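Ribonucleoside-diphosphate reductase, alpha chain (Actinobacillus ureae ATCC 25976, PDB 6DQX) probably catalyses the reduction of ribonucleoside diphosphates to the corresponding 2'-deoxyribonucleoside diphosphates, as the catalytic alpha subunit of a class Id ribonucleotide reductase. Local coordinates at residues Lys263-Thr268 with Pro398-Gly403; Ile278-Ser283 with His337-Arg342. All coordinates share one frame; numbering follows the deposited sequence.

Contact 1. Residues Lys263-Thr268 with Pro398-Gly403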
ATOM      1  N   LYS A 263     -19.971  26.554  -4.230  1.00 13.61           N
ATOM      2  CA  LYS A 263     -21.348  26.307  -4.616  1.00 14.18           C
ATOM      3  C   LYS A 263     -21.555  26.550  -6.103  1.00 14.65           C
ATOM      4  O   LYS A 263     -22.231  25.765  -6.787  1.00 15.27           O
ATOM      5  CB  LYS A 263     -22.298  27.195  -3.800  1.00 14.35           C
ATOM      6  CG  LYS A 263     -22.362  26.805  -2.337  1.00 15.33           C
ATOM      7  CD  LYS A 263     -23.293  27.723  -1.574  1.00 16.78           C
ATOM      8  CE  LYS A 263     -23.382  27.256  -0.140  1.00 17.47           C
ATOM      9  NZ  LYS A 263     -24.254  28.175   0.617  1.00 18.74           N
ATOM     10  N   ASP A 264     -20.973  27.635  -6.597  1.00 14.09           N
ATOM     11  CA  ASP A 264     -21.108  28.061  -7.999  1.00 15.77           C
ATOM     12  C   ASP A 264     -20.545  27.023  -8.976  1.00 16.61           C
ATOM     13  O   ASP A 264     -20.985  26.942 -10.137  1.00 17.42           O
ATOM     14  CB  ASP A 264     -20.336  29.362  -8.244  1.00 15.89           C
ATOM     15  CG  ASP A 264     -20.976  30.599  -7.571  1.00 17.73           C
ATOM     16  OD1 ASP A 264     -22.148  30.576  -7.150  1.00 18.27           O
ATOM     17  OD2 ASP A 264     -20.255  31.612  -7.463  1.00 17.46           O
ATOM     18  N   LYS A 265     -19.531  26.293  -8.518  1.00 16.27           N
ATOM     19  CA  LYS A 265     -18.765  25.368  -9.349  1.00 16.63           C
ATOM     20  C   LYS A 265     -18.944  23.893  -8.947  1.00 16.56           C
ATOM     21  O   LYS A 265     -18.193  23.022  -9.422  1.00 16.24           O
ATOM     22  CB  LYS A 265     -17.298  25.824  -9.313  1.00 18.27           C
ATOM     23  CG  LYS A 265     -17.098  27.157 -10.052  1.00 18.67           C
ATOM     24  CD  LYS A 265     -15.721  27.764  -9.901  1.00 20.03           C
ATOM     25  CE  LYS A 265     -15.606  29.043 -10.739  1.00 20.56           C
ATOM     26  NZ  LYS A 265     -14.204  29.505 -10.921  1.00 21.77           N
ATOM     27  N   ASN A 266     -19.950  23.614  -8.117  1.00 16.17           N
ATOM     28  CA  ASN A 266     -20.272  22.265  -7.610  1.00 17.49           C
ATOM     29  C   ASN A 266     -19.084  21.548  -7.044  1.00 16.66           C
ATOM     30  O   ASN A 266     -18.846  20.380  -7.370  1.00 16.09           O
ATOM     31  CB  ASN A 266     -20.864  21.367  -8.709  1.00 18.62           C
ATOM     32  CG  ASN A 266     -22.152  21.868  -9.244  1.00 20.97           C
ATOM     33  OD1 ASN A 266     -22.876  22.614  -8.579  1.00 22.70           O
ATOM     34  ND2 ASN A 266     -22.483  21.423 -10.464  1.00 22.50           N
ATOM     35  N   MET A 267     -18.319  22.233  -6.200  1.00 15.05           N
ATOM     36  CA  MET A 267     -17.146  21.624  -5.607  1.00 15.21           C
ATOM     37  C   MET A 267     -17.531  21.113  -4.222  1.00 15.24           C
ATOM     38  O   MET A 267     -17.491  21.833  -3.213  1.00 14.46           O
ATOM     39  CB  MET A 267     -15.986  22.601  -5.597  1.00 15.71           C
ATOM     40  CG  MET A 267     -15.684  23.100  -7.005  1.00 16.77           C
ATOM     41  SD  MET A 267     -14.210  24.089  -7.137  1.00 19.57           S
ATOM     42  CE  MET A 267     -12.980  22.846  -7.510  1.00 19.66           C
ATOM     43  N   THR A 268     -17.959  19.864  -4.200  1.00 14.46           N
ATOM     44  CA  THR A 268     -18.485  19.228  -2.989  1.00 14.97           C
ATOM     45  C   THR A 268     -17.405  18.965  -1.948  1.00 13.68           C
ATOM     46  O   THR A 268     -16.306  18.540  -2.297  1.00 12.99           O
ATOM     47  CB  THR A 268     -19.107  17.864  -3.355  1.00 17.01           C
ATOM     48  OG1 THR A 268     -19.906  18.015  -4.526  1.00 17.88           O
ATOM     49  CG2 THR A 268     -19.956  17.298  -2.210  1.00 17.99           C
ATOM     50  N   PRO A 398      -6.027  33.246  -8.043  1.00 14.77           N
ATOM     51  CA  PRO A 398      -5.760  31.948  -8.639  1.00 15.39           C
ATOM     52  C   PRO A 398      -6.970  31.506  -9.499  1.00 15.61           C
ATOM     53  O   PRO A 398      -8.045  32.107  -9.427  1.00 14.73           O
ATOM     54  CB  PRO A 398      -5.571  31.039  -7.410  1.00 14.99           C
ATOM     55  CG  PRO A 398      -6.440  31.660  -6.377  1.00 14.60           C
ATOM     56  CD  PRO A 398      -6.385  33.150  -6.616  1.00 14.96           C
ATOM     57  N   GLU A 399      -6.791  30.446 -10.262  1.00 16.65           N
ATOM     58  CA  GLU A 399      -7.773  30.031 -11.291  1.00 18.09           C
ATOM     59  C   GLU A 399      -9.210  29.876 -10.792  1.00 17.22           C
ATOM     60  O   GLU A 399     -10.127  30.323 -11.448  1.00 16.13           O
ATOM     61  CB  GLU A 399      -7.291  28.734 -11.965  1.00 20.97           C
ATOM     62  CG  GLU A 399      -8.169  28.195 -13.097  1.00 24.23           C
ATOM     63  CD  GLU A 399      -7.739  26.810 -13.567  1.00 27.49           C
ATOM     64  OE1 GLU A 399      -6.525  26.517 -13.556  1.00 28.67           O
ATOM     65  OE2 GLU A 399      -8.626  26.003 -13.943  1.00 33.39           O
ATOM     66  N   ILE A 400      -9.410  29.231  -9.631  1.00 16.30           N
ATOM     67  CA  ILE A 400     -10.747  29.017  -9.097  1.00 16.54           C
ATOM     68  C   ILE A 400     -11.444  30.329  -8.732  1.00 14.86           C
ATOM     69  O   ILE A 400     -12.655  30.427  -8.786  1.00 14.64           O
ATOM     70  CB  ILE A 400     -10.670  28.040  -7.859  1.00 18.88           C
ATOM     71  CG1 ILE A 400     -10.532  26.600  -8.359  1.00 21.66           C
ATOM     72  CG2 ILE A 400     -11.817  28.185  -6.893  1.00 21.13           C
ATOM     73  CD1 ILE A 400     -11.613  26.119  -9.325  1.00 23.08           C
ATOM     74  N   LEU A 401     -10.673  31.343  -8.373  1.00 14.18           N
ATOM     75  CA  LEU A 401     -11.203  32.624  -7.962  1.00 14.09           C
ATOM     76  C   LEU A 401     -11.147  33.750  -9.018  1.00 15.18           C
ATOM     77  O   LEU A 401     -11.320  34.913  -8.663  1.00 13.80           O
ATOM     78  CB  LEU A 401     -10.461  33.081  -6.702  1.00 14.59           C
ATOM     79  CG  LEU A 401     -10.774  32.252  -5.449  1.00 13.97           C
ATOM     80  CD1 LEU A 401      -9.724  32.508  -4.373  1.00 14.95           C
ATOM     81  CD2 LEU A 401     -12.168  32.554  -4.964  1.00 14.04           C
ATOM     82  N   LYS A 402     -10.895  33.425 -10.287  1.00 16.72           N
ATOM     83  CA  LYS A 402     -10.899  34.471 -11.328  1.00 18.47           C
ATOM     84  C   LYS A 402     -12.242  35.196 -11.276  1.00 19.10           C
ATOM     85  O   LYS A 402     -13.304  34.565 -11.384  1.00 18.94           O
ATOM     86  CB  LYS A 402     -10.652  33.872 -12.710  1.00 21.85           C
ATOM     87  CG  LYS A 402     -10.494  34.906 -13.812  1.00 26.09           C
ATOM     88  CD  LYS A 402     -10.000  34.243 -15.090  1.00 30.82           C
ATOM     89  CE  LYS A 402     -10.298  35.088 -16.315  1.00 33.22           C
ATOM     90  NZ  LYS A 402     -10.113  34.257 -17.525  1.00 36.72           N
ATOM     91  N   GLY A 403     -12.187  36.513 -11.063  1.00 19.14           N
ATOM     92  CA  GLY A 403     -13.378  37.367 -10.983  1.00 19.43           C
ATOM     93  C   GLY A 403     -14.041  37.456  -9.626  1.00 18.62           C
ATOM     94  O   GLY A 403     -15.018  38.187  -9.469  1.00 19.38           O
TER
HETATM   95  O   HOH W   1     -14.039  31.955 -12.061  1.00 28.50           O

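Contact 2. Residues Ile278-Ser283 with His337-Arg342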
ATOM      1  N   ILE A 278     -11.114  21.145   8.776  1.00 10.06           N
ATOM      2  CA  ILE A 278     -10.994  21.552   7.372  1.00 10.06           C
ATOM      3  C   ILE A 278     -12.281  21.249   6.619  1.00 10.17           C
ATOM      4  O   ILE A 278     -12.942  20.245   6.872  1.00 10.80           O
ATOM      5  CB  ILE A 278      -9.777  20.849   6.712  1.00  9.86           C
ATOM      6  CG1 ILE A 278      -8.483  21.283   7.439  1.00 10.24           C
ATOM      7  CG2 ILE A 278      -9.695  21.137   5.219  1.00  9.80           C
ATOM      8  CD1 ILE A 278      -8.109  22.743   7.250  1.00 10.98           C
ATOM      9  N   MET A 279     -12.631  22.140   5.686  1.00 10.22           N
ATOM     10  CA  MET A 279     -13.866  22.019   4.877  1.00 10.38           C
ATOM     11  C   MET A 279     -13.546  22.435   3.457  1.00 11.14           C
ATOM     12  O   MET A 279     -13.883  23.547   3.026  1.00 11.21           O
ATOM     13  CB  MET A 279     -15.002  22.886   5.466  1.00 10.90           C
ATOM     14  CG  MET A 279     -15.330  22.556   6.913  1.00 10.91           C
ATOM     15  SD  MET A 279     -16.287  21.062   6.990  1.00 12.01           S
ATOM     16  CE  MET A 279     -15.926  20.410   8.612  1.00 11.70           C
ATOM     17  N   LEU A 280     -12.884  21.529   2.724  1.00 10.62           N
ATOM     18  CA  LEU A 280     -12.406  21.840   1.378  1.00 10.58           C
ATOM     19  C   LEU A 280     -12.770  20.682   0.435  1.00 11.03           C
ATOM     20  O   LEU A 280     -12.941  19.545   0.895  1.00 10.71           O
ATOM     21  CB  LEU A 280     -10.901  22.050   1.355  1.00 10.44           C
ATOM     22  CG  LEU A 280     -10.375  23.206   2.200  1.00 10.33           C
ATOM     23  CD1 LEU A 280      -8.856  23.153   2.269  1.00 10.01           C
ATOM     24  CD2 LEU A 280     -10.850  24.533   1.615  1.00 10.29           C
ATOM     25  N   PRO A 281     -12.933  20.989  -0.856  1.00 11.27           N
ATOM     26  CA  PRO A 281     -13.374  19.986  -1.820  1.00 11.63           C
ATOM     27  C   PRO A 281     -12.199  19.149  -2.312  1.00 12.42           C
ATOM     28  O   PRO A 281     -11.113  19.690  -2.575  1.00 12.49           O
ATOM     29  CB  PRO A 281     -13.937  20.830  -2.966  1.00 11.97           C
ATOM     30  CG  PRO A 281     -13.176  22.106  -2.917  1.00 11.58           C
ATOM     31  CD  PRO A 281     -12.980  22.345  -1.435  1.00 11.97           C
ATOM     32  N   SER A 282     -12.421  17.845  -2.419  1.00 12.75           N
ATOM     33  CA  SER A 282     -11.454  16.934  -3.039  1.00 12.98           C
ATOM     34  C   SER A 282     -12.170  16.239  -4.193  1.00 13.19           C
ATOM     35  O   SER A 282     -13.399  16.203  -4.240  1.00 12.27           O
ATOM     36  CB  SER A 282     -10.905  15.947  -2.017  1.00 13.19           C
ATOM     37  OG  SER A 282     -11.947  15.313  -1.317  1.00 13.13           O
ATOM     38  N   SER A 283     -11.399  15.740  -5.165  1.00 14.34           N
ATOM     39  CA  SER A 283     -12.003  15.153  -6.371  1.00 14.62           C
ATOM     40  C   SER A 283     -11.009  14.192  -7.002  1.00 15.31           C
ATOM     41  O   SER A 283      -9.898  14.053  -6.534  1.00 13.81           O
ATOM     42  CB  SER A 283     -12.301  16.251  -7.389  1.00 15.59           C
ATOM     43  OG  SER A 283     -11.089  16.830  -7.790  1.00 16.29           O
ATOM     44  N   HIS A 337      -0.661  19.541  -5.537  1.00 14.77           N
ATOM     45  CA  HIS A 337      -0.042  20.682  -6.241  1.00 15.34           C
ATOM     46  C   HIS A 337      -1.085  21.454  -7.031  1.00 15.15           C
ATOM     47  O   HIS A 337      -1.129  22.712  -6.945  1.00 17.02           O
ATOM     48  CB  HIS A 337       1.076  20.192  -7.159  1.00 15.21           C
ATOM     49  CG  HIS A 337       1.653  21.263  -8.024  1.00 15.39           C
ATOM     50  ND1 HIS A 337       2.607  22.131  -7.569  1.00 16.37           N
ATOM     51  CD2 HIS A 337       1.377  21.635  -9.289  1.00 15.73           C
ATOM     52  CE1 HIS A 337       2.910  22.988  -8.528  1.00 15.82           C
ATOM     53  NE2 HIS A 337       2.186  22.701  -9.584  1.00 16.03           N
ATOM     54  N   ARG A 338      -1.937  20.722  -7.761  1.00 15.21           N
ATOM     55  CA  ARG A 338      -3.019  21.295  -8.542  1.00 15.25           C
ATOM     56  C   ARG A 338      -3.986  22.070  -7.628  1.00 14.09           C
ATOM     57  O   ARG A 338      -4.317  23.237  -7.888  1.00 13.29           O
ATOM     58  CB  ARG A 338      -3.778  20.212  -9.309  1.00 16.58           C
ATOM     59  CG  ARG A 338      -4.942  20.749 -10.117  1.00 17.95           C
ATOM     60  CD  ARG A 338      -5.522  19.690 -11.017  1.00 20.12           C
ATOM     61  NE  ARG A 338      -6.790  20.112 -11.590  1.00 20.63           N
ATOM     62  CZ  ARG A 338      -6.941  20.948 -12.624  1.00 22.41           C
ATOM     63  NH1 ARG A 338      -5.913  21.512 -13.233  1.00 22.52           N
ATOM     64  NH2 ARG A 338      -8.162  21.227 -13.041  1.00 23.72           N
ATOM     65  N   PHE A 339      -4.416  21.429  -6.553  1.00 12.69           N
ATOM     66  CA  PHE A 339      -5.318  22.094  -5.619  1.00 12.30           C
ATOM     67  C   PHE A 339      -4.765  23.382  -5.075  1.00 12.37           C
ATOM     68  O   PHE A 339      -5.444  24.414  -5.120  1.00 13.72           O
ATOM     69  CB  PHE A 339      -5.703  21.182  -4.427  1.00 12.46           C
ATOM     70  CG  PHE A 339      -6.660  21.845  -3.475  1.00 11.67           C
ATOM     71  CD1 PHE A 339      -6.189  22.669  -2.471  1.00 12.28           C
ATOM     72  CD2 PHE A 339      -8.027  21.658  -3.611  1.00 11.89           C
ATOM     73  CE1 PHE A 339      -7.056  23.280  -1.572  1.00 12.27           C
ATOM     74  CE2 PHE A 339      -8.916  22.282  -2.743  1.00 12.33           C
ATOM     75  CZ  PHE A 339      -8.430  23.093  -1.730  1.00 12.39           C
ATOM     76  N   ALA A 340      -3.555  23.332  -4.535  1.00 12.15           N
ATOM     77  CA  ALA A 340      -2.926  24.514  -3.972  1.00 12.38           C
ATOM     78  C   ALA A 340      -2.808  25.638  -5.008  1.00 12.57           C
ATOM     79  O   ALA A 340      -3.171  26.769  -4.716  1.00 12.09           O
ATOM     80  CB  ALA A 340      -1.564  24.218  -3.410  1.00 11.92           C
ATOM     81  N   THR A 341      -2.339  25.297  -6.198  1.00 13.08           N
ATOM     82  CA  THR A 341      -2.226  26.273  -7.308  1.00 14.70           C
ATOM     83  C   THR A 341      -3.564  26.981  -7.618  1.00 15.52           C
ATOM     84  O   THR A 341      -3.606  28.203  -7.805  1.00 16.76           O
ATOM     85  CB  THR A 341      -1.698  25.599  -8.578  1.00 15.61           C
ATOM     86  OG1 THR A 341      -0.413  25.049  -8.270  1.00 15.01           O
ATOM     87  CG2 THR A 341      -1.579  26.640  -9.742  1.00 16.62           C
ATOM     88  N   ARG A 342      -4.649  26.218  -7.689  1.00 15.21           N
ATOM     89  CA  ARG A 342      -5.913  26.769  -8.119  1.00 15.67           C
ATOM     90  C   ARG A 342      -6.754  27.427  -7.027  1.00 15.32           C
ATOM     91  O   ARG A 342      -7.546  28.319  -7.330  1.00 14.81           O
ATOM     92  CB  ARG A 342      -6.713  25.702  -8.835  1.00 17.84           C
ATOM     93  CG  ARG A 342      -5.956  25.137 -10.018  1.00 20.01           C
ATOM     94  CD  ARG A 342      -6.662  23.944 -10.596  1.00 23.23           C
ATOM     95  NE  ARG A 342      -7.825  24.276 -11.395  1.00 25.60           N
ATOM     96  CZ  ARG A 342      -9.082  23.872 -11.192  1.00 26.21           C
ATOM     97  NH1 ARG A 342      -9.453  23.106 -10.176  1.00 28.76           N
ATOM     98  NH2 ARG A 342      -9.997  24.238 -12.066  1.00 27.11           N
TER

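Contact 1. Residues Lys263-Thr268 with Pro398-Gly403
K265 reaches across from the turn that follows helix 260-264 and grips the backbone of I400 with its ammonium end. Its CB already points at 398-403; CG set beside the backbone N (chi1 -69°) and a fully extended chain beyond it carry NZ over to I400 O. On the way the chain passes I400 at a distance, with CD 4.5 Å from I400 CD1. CE comes to 3.8 Å from I400 O, and NZ closes on the same oxygen in a hydrogen bond, 2.8 Å from K265 NZ to I400 O. The donor stands above the carbonyl plane, with a C=O...N angle of 124°. A second grip is through water 1, which accepts from K265 NZ at 2.7 Å and donates to K402 O at 2.8 Å: one lysine reaches two carbonyls, I400 O directly and K402 O through the water.

Beside this polar arm, M267 and I400 meet tip to tip: SD and CE of M267 each lie 4.0 Å from I400 CD1. The bend at chi3 (91°) turns the M267 methyl so that both atoms share the one ethyl end. V261, H343 and T409 also pack on I400. E399 turns to R342. The lysine's charge is probably met by dipoles, a carbonyl and a water, with no carboxylate of these two segments bonded to it, which suggests a tether at the surface over a small apolar patch.

Contact 2. Residues Ile278-Ser283 with His337-Arg342
F339 is the side chain on which everything here turns: its ring projects from helix 334-343 and meets two consecutive residues of the loop ahead of strand 288-296, L280 and P281. No hydrogen bond crosses between the segments.

The apolar contacts come first. CG of F339 is anti to its backbone N (chi1 -179°), which carries the ring out from the helix toward the loop. The far end of the ring meets leucine: F339 CZ lies 4.0 Å from L280 CD1, and L280 CB is almost as near, 4.1 Å from the same F339 CZ. The two side chains cross at about a right angle, the methyl approaching the ring obliquely. P281 adds a looser touch, with its CG 4.3 Å from F339 CE2. One corner of the ring, CZ, thus takes the leucine, while the neighbouring CE2 takes the proline.

The polar contact between the two segments is with a backbone oxygen. P281 O sits 3.4 Å from F339 CE2, again oblique to the ring, and 3.8 Å from F339 CD2, so it lies against one side of the ring's outline; this is van der Waals packing of a carbonyl against aromatic carbons.

On the same helix, R338 and R342 have acidic partners that probably offset their charges, D285 for R338 and E286 among those for R342.

F288 and Y262 also touch F339, and the ring of H343 stacks on it. F339 thus packs, buried, between its helix and the loop that leads into strand 288-296. Helix 334-343 lies in the connection between strands 288-296 and 347-351, which pair in parallel: a beta-alpha-beta crossover within the barrel domain of ribonucleotide reductase.

In the fold
Contact 2 is core and contact 1 lies nearer the surface: their centres are about 17 and 24 Å from the centre of the chain, and about 11 Å from each other. Contact 2 is apolar packing among buried residues, whereas contact 1 mixes a charged, water-assisted tether with a small apolar touch. R342 couples them. It forms a salt bridge with E399, R342 NH2 to E399 OE2 at 2.9 Å, and its carbonyl O probably accepts from I400 N. The first segments meet too, where T268 packs on P281. Helix 334-343 thus serves both contacts, taking the loop 278-283 through F339 and the 398-403 turn near its end.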